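Long-range contact in malonate decarboxylase subunit alpha (Acinetobacter baumannii ATCC 17978, PDB 6MPR), which probably serves as the acyl-carrier-protein transferase subunit of malonate decarboxylase, exchanging acetyl for malonyl on the carrier during malonate breakdown: residues 252-261 against 474-485. Sequence-based numbering, arbitrary orientation. Where two conformers were deposited one is given.
Sequences MAIRGIYEKH and HLLTEEGIAYLY
The Y483 ring is held between two aliphatic groups, K260 CE over one face, 4.2 Å from the ring centroid, and I481 CG2 over the other, both offset toward the rim. At its edge the hydroxyl donates to the backbone carbonyl of G256 (OH to O, 2.6 Å), in the carbonyl plane on a lone pair, which, with the groups on its faces, holds the ring's orientation. H474 carries I257 CG2 squarely over one face, a CH-pi contact at 4.2 Å from the centroid. H261 meets the edge of the H474 ring, planes at 74° and NE2 to NE2 2.9 Å, while Y485 OH sits in the plane of the H261 ring, 3.3 Å from CE1. K260 CG covers one face of H261, whose ND1 is hydrogen-bonded to D410. Further along, I481 CD1 reaches over the bare CA of G256 (3.9 Å), and L476 packs on A253 CB. The bend of M252 at chi3 (-75°) brings CE to T477 O, 3.2 Å away, at the hairpin turn. Segment 252-261, on helix 244-261, thus packs on the hairpin of the mixed sheet, nearly antiparallel to strand 474-477 (170°); the helix also covers adjoining strand 429-433 and is flanked by helix 272-287, with helix 490-499 against the hairpin's other face.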
ATOM      1  N   MET A 252     -23.277  -5.446 -20.199  1.00 14.83           N
ATOM      2  CA  MET A 252     -23.115  -3.995 -20.151  1.00 17.35           C
ATOM      3  C   MET A 252     -21.772  -3.587 -19.547  1.00 14.89           C
ATOM      4  O   MET A 252     -21.164  -2.608 -19.998  1.00 15.45           O
ATOM      5  CB  MET A 252     -24.281  -3.380 -19.379  1.00 16.62           C
ATOM      6  CG  MET A 252     -25.609  -3.540 -20.121  1.00 19.16           C
ATOM      7  SD  MET A 252     -26.909  -2.482 -19.446  1.00 21.88           S
ATOM      8  CE  MET A 252     -27.308  -3.347 -17.931  1.00 17.49           C
ATOM      9  N   ALA A 253     -21.295  -4.309 -18.522  1.00 13.57           N
ATOM     10  CA  ALA A 253     -19.961  -4.040 -17.997  1.00 12.92           C
ATOM     11  C   ALA A 253     -18.892  -4.199 -19.073  1.00 14.71           C
ATOM     12  O   ALA A 253     -17.977  -3.378 -19.174  1.00 12.65           O
ATOM     13  CB  ALA A 253     -19.657  -4.956 -16.805  1.00 15.18           C
ATOM     14  N   ILE A 254     -18.982  -5.254 -19.878  1.00 15.52           N
ATOM     15  CA  ILE A 254     -17.926  -5.530 -20.854  1.00 12.95           C
ATOM     16  C   ILE A 254     -17.952  -4.507 -21.975  1.00 16.90           C
ATOM     17  O   ILE A 254     -16.917  -3.957 -22.369  1.00 15.44           O
ATOM     18  CB  ILE A 254     -18.067  -6.957 -21.403  1.00 14.41           C
ATOM     19  CG1 ILE A 254     -17.747  -7.957 -20.297  1.00 13.59           C
ATOM     20  CG2 ILE A 254     -17.171  -7.131 -22.636  1.00 13.37           C
ATOM     21  CD1 ILE A 254     -18.083  -9.408 -20.610  1.00 15.13           C
ATOM     22  N   ARG A 255     -19.135  -4.256 -22.518  1.00 17.43           N
ATOM     23  CA  ARG A 255     -19.288  -3.348 -23.643  1.00 15.77           C
ATOM     24  C   ARG A 255     -19.205  -1.891 -23.195  1.00 20.59           C
ATOM     25  O   ARG A 255     -18.474  -1.086 -23.785  1.00 17.24           O
ATOM     26  CB  ARG A 255     -20.622  -3.652 -24.317  1.00 21.42           C
ATOM     27  CG  ARG A 255     -20.960  -2.811 -25.515  1.00 25.74           C
ATOM     28  CD  ARG A 255     -20.350  -3.377 -26.780  1.00 32.55           C
ATOM     29  NE  ARG A 255     -20.805  -2.632 -27.945  1.00 42.38           N
ATOM     30  CZ  ARG A 255     -20.177  -2.619 -29.115  1.00 51.04           C
ATOM     31  NH1 ARG A 255     -19.053  -3.306 -29.278  1.00 41.30           N
ATOM     32  NH2 ARG A 255     -20.670  -1.908 -30.120  1.00 57.39           N
ATOM     33  N   GLY A 256     -19.931  -1.540 -22.136  1.00 17.68           N
ATOM     34  CA  GLY A 256     -20.052  -0.159 -21.727  1.00 14.75           C
ATOM     35  C   GLY A 256     -18.982   0.366 -20.793  1.00 17.77           C
ATOM     36  O   GLY A 256     -18.946   1.574 -20.553  1.00 14.37           O
ATOM     37  N   ILE A 257     -18.131  -0.502 -20.241  1.00 13.52           N
ATOM     38  CA  ILE A 257     -17.060  -0.058 -19.351  1.00 13.00           C
ATOM     39  C   ILE A 257     -15.699  -0.588 -19.802  1.00 12.65           C
ATOM     40  O   ILE A 257     -14.777   0.193 -20.079  1.00 13.04           O
ATOM     41  CB  ILE A 257     -17.343  -0.471 -17.893  1.00 12.56           C
ATOM     42  CG1 ILE A 257     -18.751  -0.015 -17.452  1.00 14.57           C
ATOM     43  CG2 ILE A 257     -16.283   0.146 -16.971  1.00 17.01           C
ATOM     44  CD1 ILE A 257     -19.087  -0.342 -15.987  1.00 15.66           C
ATOM     45  N   TYR A 258     -15.546  -1.915 -19.866  1.00 12.38           N
ATOM     46  CA  TYR A 258     -14.226  -2.484 -20.147  1.00 12.07           C
ATOM     47  C   TYR A 258     -13.771  -2.130 -21.557  1.00 12.53           C
ATOM     48  O   TYR A 258     -12.652  -1.638 -21.760  1.00 13.16           O
ATOM     49  CB  TYR A 258     -14.223  -4.008 -19.985  1.00 12.08           C
ATOM     50  CG  TYR A 258     -14.471  -4.546 -18.586  1.00 13.09           C
ATOM     51  CD1 TYR A 258     -14.673  -3.697 -17.501  1.00 14.32           C
ATOM     52  CD2 TYR A 258     -14.493  -5.920 -18.360  1.00 11.15           C
ATOM     53  CE1 TYR A 258     -14.900  -4.221 -16.221  1.00 10.79           C
ATOM     54  CE2 TYR A 258     -14.705  -6.435 -17.100  1.00 12.93           C
ATOM     55  CZ  TYR A 258     -14.911  -5.587 -16.042  1.00 11.69           C
ATOM     56  OH  TYR A 258     -15.136  -6.133 -14.809  1.00 10.46           O
ATOM     57  N   GLU A 259     -14.633  -2.380 -22.541  1.00 13.04           N
ATOM     58  CA  GLU A 259     -14.313  -2.016 -23.916  1.00 13.57           C
ATOM     59  C   GLU A 259     -14.215  -0.500 -24.071  1.00 13.90           C
ATOM     60  O   GLU A 259     -13.280   0.013 -24.697  1.00 14.10           O
ATOM     61  CB  GLU A 259     -15.372  -2.577 -24.861  1.00 14.11           C
ATOM     62  CG  GLU A 259     -15.004  -2.376 -26.332  1.00 17.47           C
ATOM     63  CD  GLU A 259     -16.045  -2.905 -27.299  1.00 19.52           C
ATOM     64  OE1 GLU A 259     -17.113  -3.389 -26.858  1.00 24.94           O
ATOM     65  OE2 GLU A 259     -15.787  -2.836 -28.513  1.00 25.89           O
ATOM     66  N   LYS A 260     -15.179   0.229 -23.503  1.00 17.99           N
ATOM     67  CA  LYS A 260     -15.258   1.675 -23.704  1.00 18.46           C
ATOM     68  C   LYS A 260     -13.978   2.372 -23.274  1.00 16.76           C
ATOM     69  O   LYS A 260     -13.497   3.288 -23.953  1.00 14.94           O
ATOM     70  CB  LYS A 260     -16.452   2.247 -22.927  1.00 14.63           C
ATOM     71  CG  LYS A 260     -16.589   3.775 -23.042  1.00 15.41           C
ATOM     72  CD  LYS A 260     -17.800   4.287 -22.268  1.00 16.02           C
ATOM     73  CE  LYS A 260     -17.870   5.812 -22.313  1.00 24.73           C
ATOM     74  NZ  LYS A 260     -18.281   6.313 -23.655  1.00 32.94           N
ATOM     75  N   HIS A 261     -13.417   1.959 -22.138  1.00 13.56           N
ATOM     76  CA  HIS A 261     -12.258   2.622 -21.561  1.00 16.94           C
ATOM     77  C   HIS A 261     -10.969   1.834 -21.717  1.00 13.71           C
ATOM     78  O   HIS A 261      -9.942   2.249 -21.166  1.00 17.05           O
ATOM     79  CB  HIS A 261     -12.506   2.900 -20.078  1.00 12.91           C
ATOM     80  CG  HIS A 261     -13.751   3.685 -19.822  1.00 13.30           C
ATOM     81  ND1 HIS A 261     -13.874   5.008 -20.177  1.00 14.81           N
ATOM     82  CD2 HIS A 261     -14.930   3.333 -19.258  1.00 13.28           C
ATOM     83  CE1 HIS A 261     -15.077   5.443 -19.841  1.00 18.04           C
ATOM     84  NE2 HIS A 261     -15.735   4.447 -19.277  1.00 16.00           N
ATOM     85  N   HIS A 474     -18.507   4.765 -12.094  1.00 11.94           N
ATOM     86  CA  HIS A 474     -19.549   4.095 -12.870  1.00 14.91           C
ATOM     87  C   HIS A 474     -20.542   3.427 -11.931  1.00 16.39           C
ATOM     88  O   HIS A 474     -20.132   2.646 -11.066  1.00 12.94           O
ATOM     89  CB  HIS A 474     -18.962   3.014 -13.788  1.00 11.82           C
ATOM     90  CG  HIS A 474     -18.036   3.537 -14.846  1.00 13.17           C
ATOM     91  ND1 HIS A 474     -16.752   3.962 -14.569  1.00 13.98           N
ATOM     92  CD2 HIS A 474     -18.209   3.701 -16.180  1.00 15.29           C
ATOM     93  CE1 HIS A 474     -16.165   4.342 -15.692  1.00 12.35           C
ATOM     94  NE2 HIS A 474     -17.033   4.203 -16.683  1.00 12.61           N
ATOM     95  N   LEU A 475     -21.840   3.675 -12.136  1.00 13.40           N
ATOM     96  CA  LEU A 475     -22.917   2.937 -11.472  1.00 16.41           C
ATOM     97  C   LEU A 475     -23.607   2.049 -12.500  1.00 14.25           C
ATOM     98  O   LEU A 475     -24.160   2.557 -13.478  1.00 13.42           O
ATOM     99  CB  LEU A 475     -23.935   3.885 -10.835  1.00 15.23           C
ATOM    100  CG  LEU A 475     -25.126   3.235 -10.125  1.00 12.88           C
ATOM    101  CD1 LEU A 475     -24.661   2.321  -8.975  1.00 15.23           C
ATOM    102  CD2 LEU A 475     -26.055   4.304  -9.600  1.00 13.53           C
ATOM    103  N   LEU A 476     -23.603   0.736 -12.267  1.00 12.07           N
ATOM    104  CA  LEU A 476     -24.143  -0.240 -13.210  0.55 12.57           C
ATOM    105  C   LEU A 476     -25.234  -1.050 -12.523  1.00 12.45           C
ATOM    106  O   LEU A 476     -24.962  -1.739 -11.532  1.00 12.79           O
ATOM    107  CB  LEU A 476     -23.028  -1.155 -13.714  0.55 14.66           C
ATOM    108  CG  LEU A 476     -23.441  -2.441 -14.411  0.55 15.12           C
ATOM    109  CD1 LEU A 476     -24.312  -2.119 -15.609  0.55 12.65           C
ATOM    110  CD2 LEU A 476     -22.193  -3.218 -14.818  0.55 12.03           C
ATOM    111  N   THR A 477     -26.462  -0.971 -13.047  1.00 12.84           N
ATOM    112  CA  THR A 477     -27.589  -1.758 -12.549  1.00 15.27           C
ATOM    113  C   THR A 477     -28.180  -2.564 -13.697  1.00 15.11           C
ATOM    114  O   THR A 477     -27.728  -2.473 -14.845  1.00 17.57           O
ATOM    115  CB  THR A 477     -28.690  -0.878 -11.930  1.00 15.79           C
ATOM    116  OG1 THR A 477     -29.424  -0.232 -12.982  1.00 14.04           O
ATOM    117  CG2 THR A 477     -28.110   0.168 -10.996  1.00 15.31           C
ATOM    118  N   GLU A 478     -29.233  -3.331 -13.396  1.00 14.99           N
ATOM    119  CA  GLU A 478     -29.930  -4.030 -14.466  1.00 17.39           C
ATOM    120  C   GLU A 478     -30.656  -3.064 -15.398  1.00 21.36           C
ATOM    121  O   GLU A 478     -31.101  -3.477 -16.475  1.00 18.47           O
ATOM    122  CB  GLU A 478     -30.888  -5.081 -13.878  1.00 16.60           C
ATOM    123  CG  GLU A 478     -32.235  -4.566 -13.369  1.00 19.72           C
ATOM    124  CD  GLU A 478     -32.201  -4.054 -11.940  1.00 20.19           C
ATOM    125  OE1 GLU A 478     -31.096  -3.828 -11.394  1.00 22.07           O
ATOM    126  OE2 GLU A 478     -33.300  -3.867 -11.359  1.00 20.96           O
ATOM    127  N   GLU A 479     -30.734  -1.784 -15.032  1.00 15.25           N
ATOM    128  CA  GLU A 479     -31.318  -0.753 -15.879  1.00 15.20           C
ATOM    129  C   GLU A 479     -30.325  -0.112 -16.841  1.00 22.02           C
ATOM    130  O   GLU A 479     -30.738   0.392 -17.887  1.00 19.06           O
ATOM    131  CB  GLU A 479     -31.944   0.334 -15.000  1.00 19.51           C
ATOM    132  CG  GLU A 479     -33.120  -0.157 -14.193  1.00 24.28           C
ATOM    133  CD  GLU A 479     -34.371  -0.235 -15.035  1.00 40.08           C
ATOM    134  OE1 GLU A 479     -35.044   0.814 -15.179  1.00 46.34           O
ATOM    135  OE2 GLU A 479     -34.662  -1.329 -15.569  1.00 40.67           O
ATOM    136  N   GLY A 480     -29.037  -0.103 -16.528  1.00 16.18           N
ATOM    137  CA  GLY A 480     -28.068   0.537 -17.392  1.00 17.82           C
ATOM    138  C   GLY A 480     -26.895   1.071 -16.584  1.00 16.95           C
ATOM    139  O   GLY A 480     -26.712   0.707 -15.433  1.00 13.97           O
ATOM    140  N   ILE A 481     -26.100   1.932 -17.222  1.00 18.16           N
ATOM    141  CA  ILE A 481     -24.900   2.497 -16.615  1.00 14.98           C
ATOM    142  C   ILE A 481     -25.078   4.004 -16.503  1.00 15.95           C
ATOM    143  O   ILE A 481     -25.459   4.664 -17.474  1.00 16.28           O
ATOM    144  CB  ILE A 481     -23.628   2.183 -17.425  1.00 13.28           C
ATOM    145  CG1 ILE A 481     -23.444   0.678 -17.625  1.00 13.09           C
ATOM    146  CG2 ILE A 481     -22.392   2.770 -16.734  1.00 15.56           C
ATOM    147  CD1 ILE A 481     -22.352   0.352 -18.624  1.00 14.42           C
ATOM    148  N   ALA A 482     -24.775   4.549 -15.329  1.00 13.68           N
ATOM    149  CA  ALA A 482     -24.616   5.986 -15.157  1.00 14.08           C
ATOM    150  C   ALA A 482     -23.120   6.278 -15.131  1.00 16.96           C
ATOM    151  O   ALA A 482     -22.395   5.736 -14.285  1.00 17.85           O
ATOM    152  CB  ALA A 482     -25.302   6.472 -13.874  1.00 14.30           C
ATOM    153  N   TYR A 483     -22.650   7.099 -16.076  1.00 16.88           N
ATOM    154  CA  TYR A 483     -21.226   7.449 -16.140  1.00 17.63           C
ATOM    155  C   TYR A 483     -20.953   8.634 -15.214  1.00 16.38           C
ATOM    156  O   TYR A 483     -20.708   9.762 -15.644  1.00 17.09           O
ATOM    157  CB  TYR A 483     -20.799   7.752 -17.574  1.00 16.01           C
ATOM    158  CG  TYR A 483     -20.829   6.557 -18.498  1.00 17.90           C
ATOM    159  CD1 TYR A 483     -19.879   5.541 -18.389  1.00 13.68           C
ATOM    160  CD2 TYR A 483     -21.795   6.446 -19.493  1.00 19.59           C
ATOM    161  CE1 TYR A 483     -19.900   4.444 -19.234  1.00 13.64           C
ATOM    162  CE2 TYR A 483     -21.821   5.354 -20.350  1.00 16.18           C
ATOM    163  CZ  TYR A 483     -20.876   4.353 -20.208  1.00 15.99           C
ATOM    164  OH  TYR A 483     -20.906   3.271 -21.059  1.00 14.74           O
ATOM    165  N   LEU A 484     -20.953   8.327 -13.909  1.00 16.61           N
ATOM    166  CA  LEU A 484     -20.882   9.361 -12.878  1.00 17.62           C
ATOM    167  C   LEU A 484     -19.601  10.186 -12.966  1.00 24.59           C
ATOM    168  O   LEU A 484     -19.595  11.353 -12.561  1.00 24.96           O
ATOM    169  CB  LEU A 484     -21.003   8.724 -11.489  1.00 17.00           C
ATOM    170  CG  LEU A 484     -22.287   7.974 -11.120  1.00 19.36           C
ATOM    171  CD1 LEU A 484     -22.183   7.455  -9.676  1.00 18.37           C
ATOM    172  CD2 LEU A 484     -23.550   8.836 -11.315  1.00 20.40           C
ATOM    173  N   TYR A 485     -18.508   9.611 -13.488  1.00 22.48           N
ATOM    174  CA  TYR A 485     -17.270  10.378 -13.597  1.00 16.09           C
ATOM    175  C   TYR A 485     -17.441  11.620 -14.455  1.00 27.29           C
ATOM    176  O   TYR A 485     -16.628  12.546 -14.353  1.00 24.66           O
ATOM    177  CB  TYR A 485     -16.132   9.519 -14.160  1.00 17.86           C
ATOM    178  CG  TYR A 485     -16.154   9.265 -15.653  1.00 16.24           C
ATOM    179  CD1 TYR A 485     -16.832   8.163 -16.192  1.00 13.78           C
ATOM    180  CD2 TYR A 485     -15.453  10.085 -16.526  1.00 18.90           C
ATOM    181  CE1 TYR A 485     -16.844   7.928 -17.541  1.00 16.89           C
ATOM    182  CE2 TYR A 485     -15.455   9.848 -17.890  1.00 21.90           C
ATOM    183  CZ  TYR A 485     -16.149   8.767 -18.388  1.00 18.84           C
ATOM    184  OH  TYR A 485     -16.160   8.531 -19.731  1.00 25.23           O
TER